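Local coordinates for protein NleG5-1 effector (Enterobacteria phage YYZ-2008, PDB 5VGC) that probably acts as a type III secreted ubiquitin-protein ligase with a RING-like region, and binds calcium ions, at residues 125-130 with 165-170; 154-159 with 171-176; 37-42 with 79-84; 46-51 with 55-60. The protein carries 1 engineered substitution. All coordinates share one frame; numbering follows the deposited sequence.

Interaction 1: 125-130 with 165-170. With CA (calcium ion), chain F; CA (calcium ion), chain G.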
loop_
_atom_site.group_PDB
_atom_site.type_symbol
_atom_site.label_atom_id
_atom_site.label_comp_id
_atom_site.label_asym_id
_atom_site.label_seq_id
_atom_site.Cartn_x
_atom_site.Cartn_y
_atom_site.Cartn_z
ATOM N N CYS A 125 -28.971 12.722 5.695
ATOM C CA CYS A 125 -28.635 14.001 6.335
ATOM C C CYS A 125 -28.923 15.231 5.473
ATOM O O CYS A 125 -29.012 16.352 6.001
ATOM C CB CYS A 125 -27.179 14.009 6.801
ATOM S SG CYS A 125 -26.830 12.947 8.230
ATOM N N ALA A 126 -29.071 15.038 4.161
ATOM C CA ALA A 126 -29.356 16.160 3.252
ATOM C C ALA A 126 -30.647 16.883 3.560
ATOM O O ALA A 126 -31.653 16.228 3.868
ATOM C CB ALA A 126 -29.380 15.680 1.813
ATOM N N PHE A 127 -30.623 18.223 3.481
ATOM C CA PHE A 127 -31.831 19.046 3.742
ATOM C C PHE A 127 -32.026 20.148 2.680
ATOM O O PHE A 127 -31.056 20.627 2.063
ATOM C CB PHE A 127 -31.783 19.643 5.152
ATOM C CG PHE A 127 -30.638 20.600 5.373
ATOM C CD1 PHE A 127 -30.792 21.962 5.139
ATOM C CD2 PHE A 127 -29.398 20.141 5.818
ATOM C CE1 PHE A 127 -29.735 22.853 5.332
ATOM C CE2 PHE A 127 -28.340 21.023 6.018
ATOM C CZ PHE A 127 -28.509 22.384 5.775
ATOM N N ASN A 128 -33.287 20.532 2.484
ATOM C CA ASN A 128 -33.678 21.686 1.669
ATOM C C ASN A 128 -33.148 22.961 2.348
ATOM O O ASN A 128 -33.639 23.357 3.422
ATOM C CB ASN A 128 -35.221 21.686 1.567
ATOM C CG ASN A 128 -35.793 22.842 0.750
ATOM O OD1 ASN A 128 -35.341 23.983 0.790
ATOM N ND2 ASN A 128 -36.818 22.535 0.012
ATOM N N VAL A 129 -32.164 23.595 1.711
ATOM C CA VAL A 129 -31.523 24.759 2.332
ATOM C C VAL A 129 -32.525 25.877 2.588
ATOM O O VAL A 129 -32.607 26.399 3.732
ATOM C CB VAL A 129 -30.324 25.274 1.515
ATOM C CG1 VAL A 129 -29.632 26.450 2.217
ATOM C CG2 VAL A 129 -29.346 24.123 1.278
ATOM N N GLU A 130 -33.293 26.243 1.564
ATOM C CA GLU A 130 -34.179 27.402 1.701
ATOM C C GLU A 130 -35.290 27.134 2.724
ATOM O O GLU A 130 -35.597 28.015 3.511
ATOM C CB GLU A 130 -34.570 28.105 0.382
ATOM C CG GLU A 130 -35.322 27.320 -0.641
ATOM C CD GLU A 130 -35.057 27.726 -2.096
ATOM O OE1 GLU A 130 -34.007 28.297 -2.450
ATOM O OE2 GLU A 130 -35.937 27.444 -2.938
ATOM N N CYS A 165 -18.481 22.251 11.245
ATOM C CA CYS A 165 -18.896 21.704 9.962
ATOM C C CYS A 165 -19.238 22.783 8.978
ATOM O O CYS A 165 -19.470 23.948 9.334
ATOM C CB CYS A 165 -20.057 20.726 10.098
ATOM S SG CYS A 165 -21.260 21.184 11.304
ATOM N N MET A 166 -19.244 22.369 7.715
ATOM C CA MET A 166 -19.587 23.259 6.632
ATOM C C MET A 166 -20.669 22.648 5.796
ATOM O O MET A 166 -20.868 21.424 5.791
ATOM C CB MET A 166 -18.352 23.584 5.818
ATOM C CG MET A 166 -17.372 24.442 6.626
ATOM S SD MET A 166 -16.374 25.557 5.632
ATOM C CE MET A 166 -15.281 24.440 4.776
ATOM N N LEU A 167 -21.377 23.534 5.115
ATOM C CA LEU A 167 -22.489 23.182 4.259
ATOM C C LEU A 167 -21.948 22.882 2.868
ATOM O O LEU A 167 -21.324 23.738 2.273
ATOM C CB LEU A 167 -23.492 24.342 4.189
ATOM C CG LEU A 167 -24.709 24.110 3.288
ATOM C CD1 LEU A 167 -25.508 22.909 3.800
ATOM C CD2 LEU A 167 -25.573 25.368 3.221
ATOM N N TYR A 168 -22.201 21.675 2.370
ATOM C CA TYR A 168 -21.817 21.284 1.012
ATOM C C TYR A 168 -23.056 20.955 0.179
ATOM O O TYR A 168 -24.113 20.562 0.716
ATOM C CB TYR A 168 -20.893 20.041 1.035
ATOM C CG TYR A 168 -19.569 20.271 1.731
ATOM C CD1 TYR A 168 -19.483 20.298 3.102
ATOM C CD2 TYR A 168 -18.406 20.441 1.014
ATOM C CE1 TYR A 168 -18.290 20.516 3.749
ATOM C CE2 TYR A 168 -17.196 20.662 1.657
ATOM C CZ TYR A 168 -17.155 20.693 3.044
ATOM O OH TYR A 168 -15.981 20.920 3.740
ATOM N N ASP A 169 -22.900 21.095 -1.132
ATOM C CA ASP A 169 -23.868 20.600 -2.097
ATOM C C ASP A 169 -23.848 19.061 -2.084
ATOM O O ASP A 169 -22.787 18.402 -2.296
ATOM C CB ASP A 169 -23.557 21.127 -3.505
ATOM C CG ASP A 169 -24.733 20.992 -4.466
ATOM O OD1 ASP A 169 -25.199 19.865 -4.690
ATOM O OD2 ASP A 169 -25.183 22.024 -5.018
ATOM N N LYS A 170 -25.045 18.510 -1.850
ATOM C CA LYS A 170 -25.264 17.070 -1.809
ATOM C C LYS A 170 -24.589 16.342 -2.981
ATOM O O LYS A 170 -23.827 15.363 -2.786
ATOM C CB LYS A 170 -26.763 16.803 -1.817
ATOM C CG LYS A 170 -27.171 15.347 -1.637
ATOM C CD LYS A 170 -28.658 15.217 -1.858
ATOM C CE LYS A 170 -29.035 13.753 -1.867
ATOM N NZ LYS A 170 -30.436 13.541 -2.304
HETATM CA CA CA F . -36.180 27.104 -5.053
HETATM CA CA CA G . -32.319 29.039 -4.055
HETATM O O HOH W 1 -34.637 25.028 -4.642
HETATM O O HOH W 2 -37.701 25.841 -3.807
#
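L167 sends its two methyls to different residues of 125-130: CD1 lies 3.6 Å from CZ of the F127 ring, and CD2 approaches CG1 of V129 at a looser 4.3 Å. The fork is held out toward the other segment because CG is anti to the backbone N (chi1 179°). F127 leaves its backbone pointing away from strand 164-169, but with CG between the backbone N and the carbonyl carbon (chi1 63°) the ring swings back, so that its far end meets the leucine methyl obliquely. The carbonyl O of C125 lies at the ring edge, in its plane. A second patch forms where the methylenes of K170 run past A126, CD standing 3.8 Å from A126 CB. This extended chain carries NZ onward to a salt bridge with E123.

No hydrogen bond links the segments; polar groups instead anchor each one locally. N128, at an N-cap position, accepts from H131 N, and D169 caps helix 170-178 by a weak bond to M171 N. Just after V129, E130 splits its carboxylate between two calcium ions, OE2 binding one at 2.2 Å and OE1 the other at 2.4 Å. E151 shares in the calcium site. The apolar contact thus lies beside a calcium site, V129 directly preceding the ligand E130.

A backbone bond from F127 to G153 joins strand 127-128 to strand 152-157, and one from V129 to E151 continues the link just beyond the strands. Strand 152-157 also pairs with 164-169, and its V154 touches both A126 and K170, while F155 meets the F127 ring.

Interaction 2: 154-159 with 171-176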
loop_
_atom_site.group_PDB
_atom_site.type_symbol
_atom_site.label_atom_id
_atom_site.label_comp_id
_atom_site.label_asym_id
_atom_site.label_seq_id
_atom_site.Cartn_x
_atom_site.Cartn_y
_atom_site.Cartn_z
ATOM N N VAL A 154 -25.823 19.503 2.670
ATOM C CA VAL A 154 -25.419 18.521 3.679
ATOM C C VAL A 154 -24.294 19.089 4.549
ATOM O O VAL A 154 -23.342 19.721 4.019
ATOM C CB VAL A 154 -24.887 17.229 3.040
ATOM C CG1 VAL A 154 -24.562 16.191 4.108
ATOM C CG2 VAL A 154 -25.868 16.641 2.031
ATOM N N PHE A 155 -24.397 18.867 5.872
ATOM C CA PHE A 155 -23.373 19.348 6.800
ATOM C C PHE A 155 -22.246 18.325 6.875
ATOM O O PHE A 155 -22.514 17.145 7.109
ATOM C CB PHE A 155 -23.930 19.563 8.227
ATOM C CG PHE A 155 -24.649 20.877 8.439
ATOM C CD1 PHE A 155 -24.175 22.070 7.914
ATOM C CD2 PHE A 155 -25.803 20.916 9.204
ATOM C CE1 PHE A 155 -24.849 23.271 8.147
ATOM C CE2 PHE A 155 -26.479 22.109 9.418
ATOM C CZ PHE A 155 -26.000 23.286 8.893
ATOM N N MET A 156 -20.998 18.769 6.693
ATOM C CA MET A 156 -19.851 17.861 6.903
ATOM C C MET A 156 -18.805 18.499 7.800
ATOM O O MET A 156 -18.456 19.677 7.631
ATOM C CB MET A 156 -19.191 17.450 5.577
ATOM C CG MET A 156 -18.071 16.431 5.738
ATOM S SD MET A 156 -17.281 15.996 4.185
ATOM C CE MET A 156 -18.209 14.574 3.757
ATOM N N ARG A 157 -18.299 17.705 8.737
ATOM C CA ARG A 157 -17.277 18.166 9.655
ATOM C C ARG A 157 -15.955 18.436 8.934
ATOM O O ARG A 157 -15.642 17.757 7.961
ATOM C CB ARG A 157 -17.054 17.154 10.775
ATOM C CG ARG A 157 -18.247 17.105 11.710
ATOM C CD ARG A 157 -18.338 15.812 12.476
ATOM N NE ARG A 157 -17.360 15.756 13.546
ATOM C CZ ARG A 157 -17.112 14.680 14.269
ATOM N NH1 ARG A 157 -17.763 13.535 14.043
ATOM N NH2 ARG A 157 -16.196 14.762 15.223
ATOM N N ASN A 158 -15.205 19.432 9.425
ATOM C CA ASN A 158 -13.936 19.816 8.830
ATOM C C ASN A 158 -12.855 18.746 8.894
ATOM O O ASN A 158 -11.928 18.761 8.092
ATOM C CB ASN A 158 -13.404 21.113 9.453
ATOM C CG ASN A 158 -14.149 22.336 8.970
ATOM O OD1 ASN A 158 -15.253 22.222 8.399
ATOM N ND2 ASN A 158 -13.558 23.517 9.197
ATOM N N SER A 159 -12.978 17.824 9.840
ATOM C CA SER A 159 -12.067 16.697 9.977
ATOM C C SER A 159 -12.686 15.607 10.868
ATOM O O SER A 159 -13.762 15.793 11.416
ATOM C CB SER A 159 -10.726 17.167 10.540
ATOM O OG SER A 159 -10.823 17.420 11.939
ATOM N N MET A 171 -24.865 16.827 -4.193
ATOM C CA MET A 171 -24.303 16.261 -5.419
ATOM C C MET A 171 -22.771 16.275 -5.378
ATOM O O MET A 171 -22.120 15.305 -5.822
ATOM C CB MET A 171 -24.816 17.017 -6.663
ATOM C CG MET A 171 -26.327 16.918 -6.922
ATOM S SD MET A 171 -27.035 17.852 -8.326
ATOM C CE MET A 171 -27.060 19.514 -7.658
ATOM N N ALA A 172 -22.203 17.363 -4.836
ATOM C CA ALA A 172 -20.755 17.497 -4.699
ATOM C C ALA A 172 -20.230 16.467 -3.715
ATOM O O ALA A 172 -19.229 15.802 -3.986
ATOM C CB ALA A 172 -20.380 18.891 -4.245
ATOM N N LEU A 173 -20.910 16.330 -2.575
ATOM C CA LEU A 173 -20.487 15.314 -1.594
ATOM C C LEU A 173 -20.538 13.878 -2.180
ATOM O O LEU A 173 -19.589 13.064 -2.013
ATOM C CB LEU A 173 -21.331 15.410 -0.317
ATOM C CG LEU A 173 -20.589 15.152 0.988
ATOM C CD1 LEU A 173 -19.419 16.117 1.132
ATOM C CD2 LEU A 173 -21.576 15.288 2.138
ATOM N N ILE A 174 -21.644 13.592 -2.877
ATOM C CA ILE A 174 -21.769 12.332 -3.607
ATOM C C ILE A 174 -20.596 12.118 -4.598
ATOM O O ILE A 174 -20.013 10.998 -4.669
ATOM C CB ILE A 174 -23.129 12.208 -4.296
ATOM C CG1 ILE A 174 -24.202 11.982 -3.208
ATOM C CG2 ILE A 174 -23.123 11.031 -5.308
ATOM C CD1 ILE A 174 -25.634 12.093 -3.688
ATOM N N HIS A 175 -20.248 13.170 -5.335
ATOM C CA HIS A 175 -19.101 13.140 -6.237
ATOM C C HIS A 175 -17.779 12.903 -5.501
ATOM O O HIS A 175 -16.956 12.106 -5.963
ATOM C CB HIS A 175 -19.027 14.428 -7.044
ATOM C CG HIS A 175 -17.873 14.488 -7.992
ATOM N ND1 HIS A 175 -16.743 15.234 -7.739
ATOM C CD2 HIS A 175 -17.685 13.913 -9.203
ATOM C CE1 HIS A 175 -15.902 15.111 -8.750
ATOM N NE2 HIS A 175 -16.452 14.318 -9.654
ATOM N N LEU A 176 -17.573 13.573 -4.370
ATOM C CA LEU A 176 -16.345 13.378 -3.579
ATOM C C LEU A 176 -16.244 11.944 -3.073
ATOM O O LEU A 176 -15.150 11.323 -3.167
ATOM C CB LEU A 176 -16.263 14.315 -2.373
ATOM C CG LEU A 176 -16.124 15.808 -2.641
ATOM C CD1 LEU A 176 -16.208 16.593 -1.337
ATOM C CD2 LEU A 176 -14.854 16.139 -3.369
#
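L173 reaches from helix 170-178 to V154 and M156 on strand 152-157. Its CB points toward the strand but contacts neither residue; the touching begins at CG, 3.7 Å from M156 CE. From there the side chain forks. CD1 goes to the end of the methionine, 3.3 Å from M156 CE and 3.7 Å from M156 SD. CD2 turns toward the valine and lies 3.7 Å from V154 CG1, with M156 CE close to it as well, so one methyl of the fork sits over each strand residue while the methionine end spans both.

M156 comes to this position by an extended start, with CG anti to the backbone N (chi1 -176°), followed by a bend about the CG-SD bond (chi3 -94°) that lays CE against the leucine. V154 offers CG1, the branch anti to its backbone N. V154 and M156 are two apart on the strand and both point at the helix; F155 between them points the other way, where its ring meets those of F127 and F210.

All three touching residues are buried, and no polar atom takes part. I195 of strand 195-196 contacts V154, M156 and L173 alike, and I122 of helix 111-125 adds itself to V154 and L173, so the leucine is surrounded by aliphatic groups. A hairpin of strands 152-157 and 164-169 followed directly by a helix that packs on it is the beta-beta-alpha core expected of RING and U-box folds, consistent with the assignment of this region to that clan.

Interaction 3: 37-42 with 79-84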
loop_
_atom_site.group_PDB
_atom_site.type_symbol
_atom_site.label_atom_id
_atom_site.label_comp_id
_atom_site.label_asym_id
_atom_site.label_seq_id
_atom_site.Cartn_x
_atom_site.Cartn_y
_atom_site.Cartn_z
ATOM N N ALA A 37 14.027 0.784 -29.722
ATOM C CA ALA A 37 14.889 -0.170 -30.433
ATOM C C ALA A 37 14.046 -0.945 -31.458
ATOM O O ALA A 37 13.020 -1.557 -31.109
ATOM C CB ALA A 37 15.577 -1.108 -29.460
ATOM N N GLN A 38 14.477 -0.893 -32.722
ATOM C CA GLN A 38 13.823 -1.626 -33.814
ATOM C C GLN A 38 14.499 -2.984 -33.984
ATOM O O GLN A 38 15.642 -3.060 -34.448
ATOM C CB GLN A 38 13.846 -0.831 -35.132
ATOM C CG GLN A 38 12.672 0.132 -35.311
ATOM C CD GLN A 38 11.357 -0.558 -35.671
ATOM O OE1 GLN A 38 11.334 -1.619 -36.303
ATOM N NE2 GLN A 38 10.253 0.052 -35.268
ATOM N N ILE A 39 13.783 -4.041 -33.600
ATOM C CA ILE A 39 14.258 -5.415 -33.726
ATOM C C ILE A 39 13.675 -6.055 -34.993
ATOM O O ILE A 39 12.486 -5.879 -35.297
ATOM C CB ILE A 39 13.935 -6.241 -32.449
ATOM C CG1 ILE A 39 14.900 -5.840 -31.326
ATOM C CG2 ILE A 39 14.029 -7.752 -32.707
ATOM C CD1 ILE A 39 14.560 -6.401 -29.964
ATOM N N ARG A 40 14.531 -6.785 -35.718
ATOM C CA ARG A 40 14.133 -7.599 -36.874
ATOM C C ARG A 40 13.998 -9.061 -36.459
ATOM O O ARG A 40 14.907 -9.617 -35.843
ATOM C CB ARG A 40 15.179 -7.499 -37.992
ATOM C CG ARG A 40 14.696 -7.998 -39.349
ATOM C CD ARG A 40 15.801 -7.945 -40.396
ATOM N NE ARG A 40 16.325 -6.590 -40.581
ATOM C CZ ARG A 40 15.714 -5.607 -41.246
ATOM N NH1 ARG A 40 14.524 -5.790 -41.821
ATOM N NH2 ARG A 40 16.301 -4.416 -41.339
ATOM N N LEU A 41 12.872 -9.680 -36.806
ATOM C CA LEU A 41 12.654 -11.114 -36.561
ATOM C C LEU A 41 12.000 -11.715 -37.780
ATOM O O LEU A 41 10.933 -11.265 -38.185
ATOM C CB LEU A 41 11.757 -11.323 -35.337
ATOM C CG LEU A 41 12.450 -11.427 -33.984
ATOM C CD1 LEU A 41 11.400 -11.273 -32.903
ATOM C CD2 LEU A 41 13.160 -12.764 -33.851
ATOM N N GLY A 42 12.632 -12.735 -38.357
ATOM C CA GLY A 42 12.316 -13.169 -39.717
ATOM C C GLY A 42 12.596 -11.977 -40.614
ATOM O O GLY A 42 13.722 -11.473 -40.642
ATOM N N GLU A 79 6.228 -11.397 -26.658
ATOM C CA GLU A 79 6.181 -11.935 -25.293
ATOM C C GLU A 79 7.530 -12.505 -24.875
ATOM O O GLU A 79 8.044 -12.171 -23.795
ATOM C CB GLU A 79 5.079 -12.979 -25.133
ATOM C CG GLU A 79 3.810 -12.386 -24.546
ATOM C CD GLU A 79 2.759 -13.425 -24.290
ATOM O OE1 GLU A 79 1.552 -13.099 -24.410
ATOM O OE2 GLU A 79 3.148 -14.568 -23.975
ATOM N N HIS A 80 8.101 -13.351 -25.740
ATOM C CA HIS A 80 9.439 -13.901 -25.477
ATOM C C HIS A 80 10.510 -12.820 -25.303
ATOM O O HIS A 80 11.268 -12.835 -24.334
ATOM C CB HIS A 80 9.902 -14.857 -26.569
ATOM C CG HIS A 80 11.147 -15.611 -26.194
ATOM N ND1 HIS A 80 12.409 -15.184 -26.532
ATOM C CD2 HIS A 80 11.317 -16.757 -25.488
ATOM C CE1 HIS A 80 13.302 -16.040 -26.064
ATOM N NE2 HIS A 80 12.663 -17.004 -25.430
ATOM N N ILE A 81 10.572 -11.885 -26.232
ATOM C CA ILE A 81 11.586 -10.838 -26.131
ATOM C C ILE A 81 11.426 -10.081 -24.816
ATOM O O ILE A 81 12.410 -9.839 -24.100
ATOM C CB ILE A 81 11.538 -9.861 -27.329
ATOM C CG1 ILE A 81 11.992 -10.568 -28.601
ATOM C CG2 ILE A 81 12.438 -8.651 -27.077
ATOM C CD1 ILE A 81 11.495 -9.895 -29.859
ATOM N N GLU A 82 10.182 -9.718 -24.510
ATOM C CA GLU A 82 9.849 -9.038 -23.261
ATOM C C GLU A 82 10.312 -9.853 -22.063
ATOM O O GLU A 82 10.993 -9.317 -21.188
ATOM C CB GLU A 82 8.346 -8.747 -23.164
ATOM C CG GLU A 82 7.917 -7.557 -23.992
ATOM C CD GLU A 82 6.419 -7.298 -23.944
ATOM O OE1 GLU A 82 5.663 -8.162 -23.420
ATOM O OE2 GLU A 82 6.010 -6.215 -24.420
ATOM N N ARG A 83 9.957 -11.133 -22.021
ATOM C CA ARG A 83 10.394 -11.958 -20.901
ATOM C C ARG A 83 11.926 -12.045 -20.816
ATOM O O ARG A 83 12.494 -12.002 -19.731
ATOM C CB ARG A 83 9.789 -13.363 -20.969
ATOM C CG ARG A 83 8.326 -13.419 -20.599
ATOM C CD ARG A 83 7.901 -14.826 -20.234
ATOM N NE ARG A 83 6.445 -14.846 -20.176
ATOM C CZ ARG A 83 5.711 -14.533 -19.103
ATOM N NH1 ARG A 83 6.260 -14.154 -17.945
ATOM N NH2 ARG A 83 4.403 -14.576 -19.187
ATOM N N THR A 84 12.591 -12.157 -21.962
ATOM C CA THR A 84 14.041 -12.289 -21.975
ATOM C C THR A 84 14.700 -11.001 -21.486
ATOM O O THR A 84 15.627 -11.055 -20.685
ATOM C CB THR A 84 14.564 -12.699 -23.372
ATOM O OG1 THR A 84 13.833 -13.844 -23.837
ATOM C CG2 THR A 84 16.036 -13.041 -23.314
#
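L41 and I81 meet tip to tip, with L41 CD1 3.3 Å from I81 CD1, and this is the close part of the contact between strand 37-41 and helix 68-85. In the isoleucine, CG1 lies anti to the carbonyl carbon (chi1 -69°) and carries CD1 out to the leucine. CG2, the other branch, points to I39, whose CD1 is 4.2 Å away. I81 therefore fits against two strand residues that face the helix, and L6 touches both of these from a neighbouring loop. I28 of helix 22-34 adds to the cover over I39.

Away from this apolar spot the side chains turn to other partners or to solvent. R40 and E79 lie in solvent-exposed positions, and R83 turns to a salt bridge with E94. On the helix, T84 OG1 donates to H80 O at 2.8 Å from above the carbonyl plane, and that hydroxyl also lies over one face of the H80 ring; the same carbonyl takes the helical bond from T84 N.

With no hydrogen bond or charge pair between the segments, this contact itself rests on the burial of three aliphatic side chains, while a polar tie between helix and sheet runs elsewhere, through E82.

Interaction 4: 46-51 with 55-60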
loop_
_atom_site.group_PDB
_atom_site.type_symbol
_atom_site.label_atom_id
_atom_site.label_comp_id
_atom_site.label_asym_id
_atom_site.label_seq_id
_atom_site.Cartn_x
_atom_site.Cartn_y
_atom_site.Cartn_z
ATOM N N VAL A 46 9.622 -5.324 -35.105
ATOM C CA VAL A 46 9.068 -5.125 -33.749
ATOM C C VAL A 46 9.798 -3.974 -33.061
ATOM O O VAL A 46 11.026 -3.858 -33.159
ATOM C CB VAL A 46 9.122 -6.393 -32.845
ATOM C CG1 VAL A 46 7.950 -7.316 -33.131
ATOM C CG2 VAL A 46 10.427 -7.142 -33.000
ATOM N N SER A 47 9.032 -3.126 -32.370
ATOM C CA SER A 47 9.579 -1.932 -31.728
ATOM C C SER A 47 9.545 -2.103 -30.217
ATOM O O SER A 47 8.469 -2.280 -29.633
ATOM C CB SER A 47 8.773 -0.693 -32.135
ATOM O OG SER A 47 9.379 0.487 -31.621
ATOM N N ILE A 48 10.716 -2.054 -29.592
ATOM C CA ILE A 48 10.822 -2.116 -28.143
ATOM C C ILE A 48 10.995 -0.693 -27.616
ATOM O O ILE A 48 11.946 0.012 -28.009
ATOM C CB ILE A 48 12.014 -2.982 -27.689
ATOM C CG1 ILE A 48 12.017 -4.344 -28.398
ATOM C CG2 ILE A 48 12.001 -3.188 -26.188
ATOM C CD1 ILE A 48 10.701 -5.095 -28.409
ATOM N N ARG A 49 10.081 -0.285 -26.734
ATOM C CA ARG A 49 10.178 0.979 -25.994
ATOM C C ARG A 49 10.346 0.692 -24.497
ATOM O O ARG A 49 9.854 -0.344 -23.999
ATOM C CB ARG A 49 8.928 1.831 -26.207
ATOM C CG ARG A 49 8.771 2.337 -27.632
ATOM C CD ARG A 49 7.346 2.760 -27.962
ATOM N NE ARG A 49 7.066 2.635 -29.394
ATOM C CZ ARG A 49 5.853 2.691 -29.949
ATOM N NH1 ARG A 49 4.762 2.875 -29.207
ATOM N NH2 ARG A 49 5.727 2.556 -31.268
ATOM N N PRO A 50 11.044 1.594 -23.785
ATOM C CA PRO A 50 11.225 1.431 -22.351
ATOM C C PRO A 50 9.925 1.777 -21.632
ATOM O O PRO A 50 9.276 2.766 -21.975
ATOM C CB PRO A 50 12.318 2.458 -22.016
ATOM C CG PRO A 50 12.105 3.551 -23.002
ATOM C CD PRO A 50 11.642 2.857 -24.260
ATOM N N MET A 51 9.550 0.971 -20.648
ATOM C CA MET A 51 8.314 1.209 -19.904
ATOM C C MET A 51 8.513 2.329 -18.911
ATOM O O MET A 51 9.636 2.772 -18.661
ATOM C CB MET A 51 7.852 -0.058 -19.186
ATOM C CG MET A 51 7.393 -1.154 -20.149
ATOM S SD MET A 51 6.662 -2.558 -19.290
ATOM C CE MET A 51 5.055 -1.833 -18.911
ATOM N N GLY A 55 13.924 -0.219 -15.992
ATOM C CA GLY A 55 14.420 -1.573 -16.198
ATOM C C GLY A 55 13.497 -2.526 -16.941
ATOM O O GLY A 55 13.861 -3.688 -17.159
ATOM N N TYR A 56 12.315 -2.052 -17.334
ATOM C CA TYR A 56 11.346 -2.895 -18.029
ATOM C C TYR A 56 11.054 -2.349 -19.410
ATOM O O TYR A 56 11.090 -1.137 -19.632
ATOM C CB TYR A 56 10.054 -3.026 -17.232
ATOM C CG TYR A 56 10.246 -3.710 -15.901
ATOM C CD1 TYR A 56 10.052 -5.080 -15.755
ATOM C CD2 TYR A 56 10.617 -2.981 -14.787
ATOM C CE1 TYR A 56 10.224 -5.693 -14.537
ATOM C CE2 TYR A 56 10.792 -3.591 -13.556
ATOM C CZ TYR A 56 10.597 -4.943 -13.439
ATOM O OH TYR A 56 10.769 -5.531 -12.216
ATOM N N PHE A 57 10.760 -3.258 -20.328
ATOM C CA PHE A 57 10.664 -2.959 -21.741
ATOM C C PHE A 57 9.384 -3.551 -22.303
ATOM O O PHE A 57 8.897 -4.584 -21.836
ATOM C CB PHE A 57 11.892 -3.499 -22.485
ATOM C CG PHE A 57 13.189 -3.010 -21.923
ATOM C CD1 PHE A 57 13.712 -1.779 -22.303
ATOM C CD2 PHE A 57 13.880 -3.772 -21.001
ATOM C CE1 PHE A 57 14.915 -1.328 -21.771
ATOM C CE2 PHE A 57 15.080 -3.327 -20.463
ATOM C CZ PHE A 57 15.604 -2.106 -20.847
ATOM N N MET A 58 8.863 -2.880 -23.322
ATOM C CA MET A 58 7.540 -3.148 -23.849
ATOM C C MET A 58 7.641 -3.155 -25.356
ATOM O O MET A 58 8.231 -2.233 -25.942
ATOM C CB MET A 58 6.581 -2.056 -23.328
ATOM C CG MET A 58 5.337 -1.722 -24.135
ATOM S SD MET A 58 4.378 -0.449 -23.264
ATOM C CE MET A 58 5.507 0.945 -23.163
ATOM N N GLY A 59 7.072 -4.189 -25.970
ATOM C CA GLY A 59 7.201 -4.408 -27.401
ATOM C C GLY A 59 5.906 -4.176 -28.139
ATOM O O GLY A 59 4.843 -4.554 -27.646
ATOM N N SER A 60 5.995 -3.557 -29.317
ATOM C CA SER A 60 4.842 -3.396 -30.206
ATOM C C SER A 60 5.185 -3.902 -31.598
ATOM O O SER A 60 6.355 -3.876 -32.005
ATOM C CB SER A 60 4.391 -1.932 -30.260
ATOM O OG SER A 60 5.413 -1.089 -30.771
#
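S47 and S60 open a ladder of antiparallel backbone hydrogen bonds that closes the hairpin of strands 44-50 and 57-60. S47 N donates to S60 O at 2.8 Å, nearly straight at 171°, and S60 N returns a bond to S47 O. R49 and M58 form the next hydrogen-bonded pair, R49 N to M58 O at 2.8 Å and M58 N to R49 O in return. Beyond the strands, M51 N still reaches Y56 O at 2.8 Å, extending the grip toward the connecting turn. I48 with G59 and P50 with F57 are the non-hydrogen-bonded pairs.

Side-chain polar contacts are slight. S60 OG stands between its own backbone N and carbonyl carbon (chi1 61°), from where it makes a weak bond to S47 O, 3.5 Å long, and sits over one face of the R49 guanidinium. Y56 OH is turned away from 46-51 and hydrogen-bonds to L110 O of the second subunit.

Apolar contacts occupy both faces. On the face of I48, P50 and F57, I48 CG2 lies 3.7 Å from F57 CB, the two side chains crossing at about a right angle, while I48 CD1 reaches the CA of G59. On the M58 side, M51 CG lies 3.4 Å from M58 CB. M51 SD passes Y56 CB at 4.0 Å.

Strand 37-41 pairs with the far edge of 44-50, giving a three-stranded sheet. Helix 22-34 covers I48, P50 and F57 through T32, helix 92-102 packs on M51 and Y56, and E82 of helix 68-85 accepts from G59 N.

The four contacts fall into two pairs at opposite ends of an elongated chain. Interactions 1 and 2, with centres 9 Å apart, share one sheet: Y168 N bonds to V154 O and M166 N to M156 O, each 2.8 Å, and strand 164-169 runs on into the helix of interaction 2. Interaction 1 holds the calcium ligand E130; the V154 side chain in interaction 2 is about 11 Å from that of E151. Interactions 3 and 4 also have centres 9 Å apart, joined by I39 N to V46 O at 2.8 Å. Between the pairs nothing touches: the nearest atoms of interactions 2 and 4 are about 28 Å apart, and the centres of interactions 1 and 3 are 59 Å apart.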